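Local coordinates for 65 kDa virulence protein (Salmonella typhimurium, PDB 2GWM) that probably transfers ADP-ribose from NAD+ to an arginine of host actin, through this ADP-ribosyltransferase domain, and so keeps actin from polymerising into filaments, at residues 96-101 / 192-197. Numbering follows the deposited sequence.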
ATOM      1  N   GLU A  96       3.797 -16.891  -1.957  1.00 25.97           N
ATOM      2  CA  GLU A  96       3.963 -16.024  -3.139  1.00 25.96           C
ATOM      3  C   GLU A  96       5.112 -15.000  -2.979  1.00 24.96           C
ATOM      4  O   GLU A  96       5.958 -14.820  -3.863  1.00 25.07           O
ATOM      5  CB  GLU A  96       2.677 -15.214  -3.397  1.00 27.48           C
ATOM      6  CG  GLU A  96       1.614 -15.899  -4.162  1.00 33.02           C
ATOM      7  CD  GLU A  96       1.249 -15.087  -5.410  1.00 40.70           C
ATOM      8  OE1 GLU A  96       1.671 -15.541  -6.516  1.00 39.86           O
ATOM      9  OE2 GLU A  96       0.602 -13.993  -5.269  1.00 44.39           O
ATOM     10  N   TYR A  97       5.148 -14.339  -1.833  1.00 22.76           N
ATOM     11  CA  TYR A  97       6.108 -13.262  -1.634  1.00 24.01           C
ATOM     12  C   TYR A  97       7.521 -13.770  -1.336  1.00 23.05           C
ATOM     13  O   TYR A  97       8.462 -12.977  -1.347  1.00 23.20           O
ATOM     14  CB  TYR A  97       5.634 -12.397  -0.444  1.00 25.23           C
ATOM     15  CG  TYR A  97       4.624 -11.349  -0.821  1.00 28.24           C
ATOM     16  CD1 TYR A  97       3.396 -11.716  -1.341  1.00 32.70           C
ATOM     17  CD2 TYR A  97       4.918 -10.020  -0.732  1.00 31.83           C
ATOM     18  CE1 TYR A  97       2.447 -10.735  -1.751  1.00 33.60           C
ATOM     19  CE2 TYR A  97       3.968  -9.044  -1.123  1.00 33.30           C
ATOM     20  CZ  TYR A  97       2.757  -9.433  -1.638  1.00 31.85           C
ATOM     21  OH  TYR A  97       1.767  -8.550  -2.073  1.00 36.02           O
ATOM     22  N   THR A  98       7.634 -15.064  -1.055  1.00 22.75           N
ATOM     23  CA  THR A  98       8.950 -15.669  -0.707  1.00 22.93           C
ATOM     24  C   THR A  98       9.394 -16.687  -1.719  1.00 23.55           C
ATOM     25  O   THR A  98      10.286 -17.494  -1.483  1.00 24.43           O
ATOM     26  CB  THR A  98       8.994 -16.290   0.715  1.00 22.71           C
ATOM     27  OG1 THR A  98       8.005 -17.301   0.831  1.00 23.04           O
ATOM     28  CG2 THR A  98       8.787 -15.261   1.751  1.00 24.07           C
ATOM     29  N   THR A  99       8.787 -16.609  -2.885  1.00 23.11           N
ATOM     30  CA  THR A  99       9.234 -17.385  -4.053  1.00 23.69           C
ATOM     31  C   THR A  99      10.164 -16.508  -4.903  1.00 22.98           C
ATOM     32  O   THR A  99       9.727 -15.551  -5.588  1.00 23.61           O
ATOM     33  CB  THR A  99       8.055 -17.893  -4.856  1.00 23.84           C
ATOM     34  OG1 THR A  99       7.218 -18.712  -4.014  1.00 26.79           O
ATOM     35  CG2 THR A  99       8.529 -18.722  -6.026  1.00 25.62           C
ATOM     36  N   ILE A 100      11.450 -16.851  -4.886  1.00 24.50           N
ATOM     37  CA  ILE A 100      12.438 -16.080  -5.609  1.00 24.29           C
ATOM     38  C   ILE A 100      12.043 -16.000  -7.070  1.00 24.42           C
ATOM     39  O   ILE A 100      11.723 -17.021  -7.709  1.00 24.73           O
ATOM     40  CB  ILE A 100      13.856 -16.706  -5.521  1.00 26.72           C
ATOM     41  CG1 ILE A 100      14.326 -16.776  -4.097  1.00 30.15           C
ATOM     42  CG2 ILE A 100      14.817 -15.886  -6.370  1.00 26.69           C
ATOM     43  CD1 ILE A 100      14.649 -15.437  -3.574  1.00 36.61           C
ATOM     44  N   GLY A 101      12.055 -14.782  -7.592  1.00 24.00           N
ATOM     45  CA  GLY A 101      11.741 -14.516  -8.967  1.00 23.02           C
ATOM     46  C   GLY A 101      10.268 -14.425  -9.306  1.00 22.98           C
ATOM     47  O   GLY A 101       9.924 -14.137 -10.457  1.00 24.21           O
ATOM     48  N   ARG A 192      12.062 -11.938   8.361  1.00 18.71           N
ATOM     49  CA  ARG A 192      12.650 -11.887   7.049  1.00 19.34           C
ATOM     50  C   ARG A 192      12.626 -10.485   6.488  1.00 18.66           C
ATOM     51  O   ARG A 192      11.793  -9.637   6.854  1.00 18.40           O
ATOM     52  CB  ARG A 192      11.907 -12.838   6.122  1.00 18.64           C
ATOM     53  CG  ARG A 192      10.516 -12.288   5.817  1.00 20.75           C
ATOM     54  CD  ARG A 192       9.695 -13.265   5.001  1.00 22.93           C
ATOM     55  NE  ARG A 192       9.379 -14.541   5.651  1.00 22.36           N
ATOM     56  CZ  ARG A 192       8.446 -14.721   6.582  1.00 23.31           C
ATOM     57  NH1 ARG A 192       7.781 -13.677   7.055  1.00 22.84           N
ATOM     58  NH2 ARG A 192       8.205 -15.947   7.090  1.00 22.27           N
ATOM     59  N   ILE A 193      13.572 -10.250   5.609  1.00 18.04           N
ATOM     60  CA  ILE A 193      13.587  -9.154   4.667  1.00 18.62           C
ATOM     61  C   ILE A 193      13.337  -9.715   3.305  1.00 19.95           C
ATOM     62  O   ILE A 193      13.934 -10.700   2.912  1.00 19.78           O
ATOM     63  CB  ILE A 193      14.963  -8.359   4.700  1.00 19.44           C
ATOM     64  CG1 ILE A 193      15.269  -7.835   6.094  1.00 20.63           C
ATOM     65  CG2 ILE A 193      15.004  -7.261   3.603  1.00 20.53           C
ATOM     66  CD1 ILE A 193      16.746  -7.512   6.251  1.00 21.84           C
ATOM     67  N   ILE A 194      12.478  -9.019   2.553  1.00 19.08           N
ATOM     68  CA  ILE A 194      12.231  -9.379   1.184  1.00 18.89           C
ATOM     69  C   ILE A 194      12.631  -8.179   0.374  1.00 19.42           C
ATOM     70  O   ILE A 194      12.084  -7.103   0.512  1.00 19.92           O
ATOM     71  CB  ILE A 194      10.794  -9.748   0.881  1.00 19.65           C
ATOM     72  CG1 ILE A 194      10.320 -10.847   1.803  1.00 19.81           C
ATOM     73  CG2 ILE A 194      10.690 -10.190  -0.584  1.00 20.12           C
ATOM     74  CD1 ILE A 194       8.881 -11.260   1.583  1.00 22.10           C
ATOM     75  N   ASN A 195      13.607  -8.396  -0.516  1.00 19.33           N
ATOM     76  CA  ASN A 195      14.093  -7.403  -1.478  1.00 18.87           C
ATOM     77  C   ASN A 195      13.274  -7.585  -2.748  1.00 19.15           C
ATOM     78  O   ASN A 195      13.286  -8.654  -3.361  1.00 18.76           O
ATOM     79  CB  ASN A 195      15.589  -7.592  -1.741  1.00 18.91           C
ATOM     80  CG  ASN A 195      16.408  -7.433  -0.507  1.00 21.22           C
ATOM     81  OD1 ASN A 195      17.136  -8.389  -0.067  1.00 23.89           O
ATOM     82  ND2 ASN A 195      16.380  -6.239   0.032  1.00 17.74           N
ATOM     83  N   MET A 196      12.600  -6.523  -3.137  1.00 20.03           N
ATOM     84  CA  MET A 196      11.637  -6.515  -4.238  1.00 21.35           C
ATOM     85  C   MET A 196      11.948  -5.391  -5.181  1.00 20.52           C
ATOM     86  O   MET A 196      12.627  -4.431  -4.819  1.00 19.98           O
ATOM     87  CB  MET A 196      10.204  -6.198  -3.731  1.00 22.42           C
ATOM     88  CG  MET A 196       9.726  -7.064  -2.718  1.00 26.27           C
ATOM     89  SD  MET A 196       8.038  -6.675  -2.396  1.00 28.44           S
ATOM     90  CE  MET A 196       7.444  -8.264  -2.094  1.00 32.35           C
ATOM     91  N   ARG A 197      11.347  -5.439  -6.383  1.00 19.51           N
ATOM     92  CA  ARG A 197      11.503  -4.368  -7.346  1.00 20.95           C
ATOM     93  C   ARG A 197      10.182  -4.112  -8.036  1.00 20.06           C
ATOM     94  O   ARG A 197       9.542  -5.065  -8.493  1.00 21.91           O
ATOM     95  CB  ARG A 197      12.550  -4.725  -8.393  1.00 20.17           C
ATOM     96  CG  ARG A 197      12.851  -3.625  -9.369  1.00 22.84           C
ATOM     97  CD  ARG A 197      14.080  -3.932 -10.252  1.00 24.43           C
ATOM     98  NE  ARG A 197      15.205  -4.315  -9.451  1.00 29.25           N
ATOM     99  CZ  ARG A 197      16.022  -3.495  -8.816  1.00 23.10           C
ATOM    100  NH1 ARG A 197      15.949  -2.186  -8.974  1.00 30.85           N
ATOM    101  NH2 ARG A 197      16.891  -4.036  -7.982  1.00 33.62           N
TER
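NH1 of Arg192 hydrogen-bonds OG1 of Thr122 and has a long, weak ion pair with Asp121 OD1, while NH2 forms a salt bridge with Asp86. With the guanidinium so held, the aliphatic part of Arg192 can serve as an apolar surface: its CD lies 3.9 Å from CG2 of Thr98, the two side chains crossing at about a right angle. Threonine suits this spot just past the end of helix 91-97 because its branches divide the work. OG1 (chi1 59°) hydrogen-bonds Leu94 O, one turn back, which leaves CG2 to the strand, 4.0 Å from CD1 of Ile194. Arg192, Ile194 and Met196 lie on one face of an inner strand in the mixed sheet of the ADP-ribosyltransferase core. The CG1-CD1 arm of Ile194, straight at chi2 (179°), carries its methyl to 3.4 Å from Tyr97 O; this branched apolar side chain packs hydrocarbon against the helix end and offers that buried oxygen, without a partner in the model, no donor. Flexible and unbranched, Met196 comes to the helix end only with its tip, bending at chi3 (144°) to bring CE within 3.4 Å of Tyr97 CD2, oblique to the ring. The Tyr97 side chain also packs on Ile104 of strand 103-106.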